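Local coordinates for protein transketolase (Campylobacter jejuni, PDB 3L84) that belongs to the transketolase family, enzymes dependent on thiamine diphosphate, and combines two domains of the thiamine diphosphate-binding type with a smaller C-terminal domain, at residues L39-Y44 with K222-A227; N135-D140 with K314-R319. All blocks are in the same frame, centred on the assembly; numbering follows the deposited sequence. Where two conformers were deposited one is given.

How the contacts relate
From the N terminus, residues 39-44 near the end of helix 30-42 come first, then 135-140 at the end of helix 118-137. Contact 1 closes its loop, with 177 intervening residues, when 222-227 of helix 217-228 returns to 39-44. Contact 2 closes later, where 314-319 of helix 314-321 meets 135-140 across 173 residues. Since the four segments alternate, the loops cross. Contact 1 joins two helices beside the five-stranded parallel sheet, whereas contact 2 ties the C-terminal end of helix 118-137 to the start of helix 314-321. Their centres lie 29 Å apart and their nearest atoms about 16 Å, so the two do not touch.

Contact 1. Residues L39-Y44 with K222-A227; sequences LSVLSY and KALEQA
Leu42 and Leu224 mark the closest backbone approach, their CA atoms 7.7 Å apart, where the C-terminal part of helix 30-42 meets the middle of helix 217-228. Across this spacing one leucine of 222-227 makes every touch, and no hydrogen bond crosses it. Leu224 supplies most of the buried surface: its CB points at the other helix, and with chi2 at 172° CD1 is anti to CA, which carries this methyl away from its own backbone. This one methyl lies 4.0 Å from Leu42 CA, which places it against the helix backbone itself. It is flanked by two further methyls, with Leu224 CD1 4.1 Å from Val41 CG1 and also 4.1 Å from Leu42 CD1. The side chains of Leu42 and Leu224 run at about a right angle to each other. Val41 instead directs its CB toward Leu224, and CG1, anti to the backbone N (chi1 -180°), makes the touch. Within 39-44, Ser43 OG donates to Ser40 O at 2.7 Å, and Tyr44 N bonds to Val41 O at 3.0 Å. Leu224 also packs on Ile236 of strand 234-239, so the contact joins helix 30-42 to the beta-alpha-beta unit formed by strand 208-213, helix 217-228 and strand 234-239, within the alpha/beta thiamine diphosphate-binding fold. With 107 Å² buried, all three touching residues enclosed and only carbon atoms meeting across it, the attraction is dispersive and hydrophobic, without a directional bond.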
# COMPACT_ATOMS: atom_id res chain seq x y z
N LEU A 39 -0.14 -20.60 24.46
CA LEU A 39 -1.00 -21.50 23.67
C LEU A 39 -1.47 -22.71 24.45
O LEU A 39 -2.60 -23.14 24.30
CB LEU A 39 -0.31 -21.86 22.35
CG LEU A 39 -1.23 -22.60 21.36
CD1 LEU A 39 -2.49 -21.84 20.99
CD2 LEU A 39 -0.42 -22.93 20.10
N SER A 40 -0.61 -23.24 25.31
CA SER A 40 -1.03 -24.35 26.14
C SER A 40 -2.21 -24.01 27.01
O SER A 40 -3.17 -24.77 27.10
CB SER A 40 0.15 -24.80 26.97
OG SER A 40 1.11 -25.33 26.10
N VAL A 41 -2.17 -22.85 27.66
CA VAL A 41 -3.32 -22.42 28.45
C VAL A 41 -4.54 -22.10 27.59
O VAL A 41 -5.66 -22.47 27.88
CB VAL A 41 -2.97 -21.22 29.32
CG1 VAL A 41 -4.16 -20.79 30.13
CG2 VAL A 41 -1.80 -21.56 30.26
N LEU A 42 -4.30 -21.40 26.48
CA LEU A 42 -5.38 -21.05 25.57
C LEU A 42 -6.11 -22.28 25.06
O LEU A 42 -7.32 -22.22 24.82
CB LEU A 42 -4.84 -20.21 24.39
CG LEU A 42 -5.87 -19.68 23.41
CD1 LEU A 42 -6.93 -18.79 24.06
CD2 LEU A 42 -5.16 -18.89 22.31
N SER A 43 -5.42 -23.41 24.89
CA SER A 43 -6.08 -24.64 24.44
C SER A 43 -7.25 -25.07 25.34
O SER A 43 -8.17 -25.76 24.86
CB SER A 43 -5.09 -25.80 24.29
OG SER A 43 -4.68 -26.32 25.54
N TYR A 44 -7.24 -24.69 26.61
CA TYR A 44 -8.32 -25.02 27.54
C TYR A 44 -9.51 -24.09 27.41
O TYR A 44 -10.58 -24.39 27.92
CB TYR A 44 -7.80 -24.97 28.99
CG TYR A 44 -6.88 -26.10 29.33
CD1 TYR A 44 -7.37 -27.25 29.97
CD2 TYR A 44 -5.54 -26.07 28.96
CE1 TYR A 44 -6.54 -28.30 30.25
CE2 TYR A 44 -4.70 -27.14 29.25
CZ TYR A 44 -5.20 -28.25 29.90
OH TYR A 44 -4.39 -29.31 30.20
N LYS A 222 -5.73 -16.47 34.35
CA LYS A 222 -6.51 -15.41 34.97
C LYS A 222 -6.78 -14.29 33.95
O LYS A 222 -7.88 -13.75 33.91
CB LYS A 222 -5.77 -14.85 36.19
CG LYS A 222 -6.53 -13.77 36.93
CD LYS A 222 -5.77 -13.27 38.15
CE LYS A 222 -6.53 -12.17 38.85
NZ LYS A 222 -6.05 -11.99 40.26
N ALA A 223 -5.80 -13.95 33.12
CA ALA A 223 -5.97 -12.91 32.12
C ALA A 223 -7.02 -13.31 31.08
O ALA A 223 -7.85 -12.50 30.67
CB ALA A 223 -4.63 -12.59 31.43
N LEU A 224 -6.99 -14.55 30.67
CA LEU A 224 -7.96 -15.04 29.70
C LEU A 224 -9.35 -15.04 30.29
O LEU A 224 -10.30 -14.65 29.62
CB LEU A 224 -7.57 -16.43 29.19
CG LEU A 224 -6.40 -16.44 28.21
CD1 LEU A 224 -5.95 -17.88 27.90
CD2 LEU A 224 -6.72 -15.68 26.91
N GLU A 225 -9.51 -15.45 31.55
CA GLU A 225 -10.83 -15.40 32.17
C GLU A 225 -11.34 -13.97 32.25
O GLU A 225 -12.50 -13.71 31.97
CB GLU A 225 -10.82 -16.05 33.56
CG GLU A 225 -10.59 -17.56 33.55
CD GLU A 225 -11.76 -18.35 32.96
OE1 GLU A 225 -12.61 -17.77 32.25
OE2 GLU A 225 -11.82 -19.58 33.20
N GLN A 226 -10.48 -13.03 32.63
CA GLN A 226 -10.88 -11.62 32.68
C GLN A 226 -11.21 -11.08 31.28
O GLN A 226 -12.22 -10.39 31.09
CB GLN A 226 -9.76 -10.81 33.30
CG GLN A 226 -10.07 -9.35 33.49
CD GLN A 226 -9.11 -8.70 34.47
OE1 GLN A 226 -8.15 -9.34 34.95
NE2 GLN A 226 -9.38 -7.44 34.81
N ALA A 227 -10.36 -11.39 30.31
CA ALA A 227 -10.58 -10.92 28.94
C ALA A 227 -11.93 -11.40 28.38
O ALA A 227 -12.61 -10.64 27.72
CB ALA A 227 -9.46 -11.37 28.05

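Contact 2. Residues N135-D140 with K314-R319; sequences NLLGSD and KELLER. With ACT (acetate ion), chain D.
Leu316 packs on Leu136 and Leu137, and Leu317 on Leu137, where a helix end followed by glycine meets the start of another helix in the thiamine diphosphate-binding domain. Helix 118-137 ends at Leu137, and Gly138, with positive phi (95°), is the first residue to leave helical geometry, while helix 314-321 has just begun. The backbones are closest at Leu137 and Leu317, with CA atoms 7.5 Å apart. Leu316 aims its CB at the partner segment, and CG, anti to the backbone N (chi1 171°), carries CD2 into the helix end. There Leu316 CD2 sits 3.4 Å from Leu136 O, a methyl pressed close to a terminal carbonyl, and 4.0 Å from Leu137 CD2. Leu137 and Leu316 meet at a slant, while the other branch of Leu137 serves a second partner: Leu137 CD1 lies 4.2 Å from Leu317 CD1. One forked side chain thus bridges two consecutive leucines. Leu136 O also receives a weak hydrogen bond from Lys313 NZ. On another side of Leu316, the guanidinium of Arg319 turns one face to Leu316 CA and forms a salt bridge to Glu356, linking this helix to the loop that carries Glu356. An acetate ion, probably from the crystallisation liquor, occupies the N-terminal end of helix 314-321, where helix dipole and lysine charge would be expected to attract an anion. The bent chain of Lys314 curls round OXT, NZ making a weak bond to it; OXT also accepts a hydrogen bond from Lys314 N at 3.2 Å. The other acetate oxygen, O, accepts a nearly straight bond from Glu315 N, 3.0 Å long with an N-H...O angle of 168°.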
# COMPACT_ATOMS: atom_id res chain seq x y z
N ASN A 135 -26.34 -10.27 14.83
CA ASN A 135 -27.49 -9.46 14.42
C ASN A 135 -28.47 -10.26 13.57
O ASN A 135 -29.69 -10.15 13.73
CB ASN A 135 -27.03 -8.21 13.65
CG ASN A 135 -28.19 -7.42 13.08
OD1 ASN A 135 -28.91 -6.75 13.84
ND2 ASN A 135 -28.40 -7.52 11.79
N LEU A 136 -27.96 -11.05 12.63
CA LEU A 136 -28.81 -11.80 11.73
C LEU A 136 -29.41 -13.06 12.35
O LEU A 136 -30.58 -13.37 12.12
CB LEU A 136 -27.98 -12.20 10.50
CG LEU A 136 -27.58 -11.08 9.56
CD1 LEU A 136 -26.69 -11.65 8.46
CD2 LEU A 136 -28.80 -10.37 8.96
N LEU A 137 -28.60 -13.80 13.12
CA LEU A 137 -28.97 -15.14 13.60
C LEU A 137 -29.33 -15.22 15.08
O LEU A 137 -29.87 -16.24 15.53
CB LEU A 137 -27.82 -16.11 13.34
CG LEU A 137 -27.43 -16.24 11.88
CD1 LEU A 137 -26.17 -17.07 11.70
CD2 LEU A 137 -28.59 -16.81 11.03
N GLY A 138 -29.04 -14.17 15.84
CA GLY A 138 -29.30 -14.10 17.26
C GLY A 138 -28.14 -14.47 18.13
O GLY A 138 -27.28 -15.28 17.76
N SER A 139 -28.12 -13.92 19.35
CA SER A 139 -27.08 -14.27 20.34
C SER A 139 -27.16 -15.70 20.85
O SER A 139 -26.15 -16.20 21.37
CB SER A 139 -27.10 -13.29 21.51
OG SER A 139 -28.33 -13.31 22.16
N ASP A 140 -28.30 -16.37 20.66
CA ASP A 140 -28.41 -17.80 20.97
C ASP A 140 -27.51 -18.63 20.05
O ASP A 140 -27.04 -19.70 20.41
CB ASP A 140 -29.85 -18.30 20.81
CG ASP A 140 -30.79 -17.80 21.89
OD1 ASP A 140 -30.33 -17.44 23.00
OD2 ASP A 140 -32.02 -17.79 21.62
N LYS A 314 -33.38 -21.06 10.90
CA LYS A 314 -32.88 -22.17 10.07
C LYS A 314 -32.89 -21.87 8.58
O LYS A 314 -31.91 -22.16 7.88
CB LYS A 314 -33.66 -23.48 10.31
CG LYS A 314 -33.42 -24.12 11.62
CD LYS A 314 -34.21 -25.44 11.75
CE LYS A 314 -35.72 -25.25 11.85
NZ LYS A 314 -36.13 -24.66 13.16
N GLU A 315 -34.01 -21.36 8.08
CA GLU A 315 -34.14 -21.08 6.66
C GLU A 315 -33.21 -19.94 6.27
O GLU A 315 -32.60 -19.98 5.21
CB GLU A 315 -35.59 -20.76 6.26
CG GLU A 315 -36.56 -21.97 6.33
CD GLU A 315 -37.91 -21.74 5.63
OE1 GLU A 315 -38.03 -20.85 4.75
OE2 GLU A 315 -38.84 -22.52 5.93
N LEU A 316 -33.10 -18.93 7.12
CA LEU A 316 -32.18 -17.83 6.84
C LEU A 316 -30.74 -18.35 6.72
O LEU A 316 -30.05 -18.01 5.78
CB LEU A 316 -32.26 -16.77 7.94
CG LEU A 316 -31.19 -15.67 7.90
CD1 LEU A 316 -31.19 -14.95 6.55
CD2 LEU A 316 -31.35 -14.70 9.05
N LEU A 317 -30.30 -19.17 7.67
CA LEU A 317 -28.94 -19.67 7.63
C LEU A 317 -28.75 -20.47 6.34
O LEU A 317 -27.73 -20.31 5.69
CB LEU A 317 -28.59 -20.47 8.88
CG LEU A 317 -27.19 -21.08 8.87
CD1 LEU A 317 -26.13 -20.03 8.67
CD2 LEU A 317 -26.94 -21.88 10.17
N GLU A 318 -29.73 -21.28 5.95
CA GLU A 318 -29.60 -22.03 4.71
C GLU A 318 -29.48 -21.14 3.48
O GLU A 318 -28.71 -21.45 2.57
CB GLU A 318 -30.70 -23.08 4.56
CG GLU A 318 -30.40 -24.33 5.41
CD GLU A 318 -29.15 -25.09 4.88
OE1 GLU A 318 -28.16 -25.27 5.62
OE2 GLU A 318 -29.15 -25.49 3.69
N ARG A 319 -30.23 -20.03 3.44
CA ARG A 319 -30.08 -19.08 2.33
C ARG A 319 -28.70 -18.45 2.33
O ARG A 319 -28.13 -18.22 1.25
CB ARG A 319 -31.16 -18.01 2.38
CG ARG A 319 -32.57 -18.53 2.15
CD ARG A 319 -33.57 -17.41 1.92
NE ARG A 319 -33.70 -16.51 3.06
CZ ARG A 319 -34.53 -16.67 4.07
NH1 ARG A 319 -35.31 -17.76 4.18
NH2 ARG A 319 -34.59 -15.77 5.05
C ACT D . -36.92 -21.92 10.42
O ACT D . -36.56 -20.98 9.64
OXT ACT D . -36.42 -21.88 11.58
CH3 ACT D . -37.79 -23.07 9.97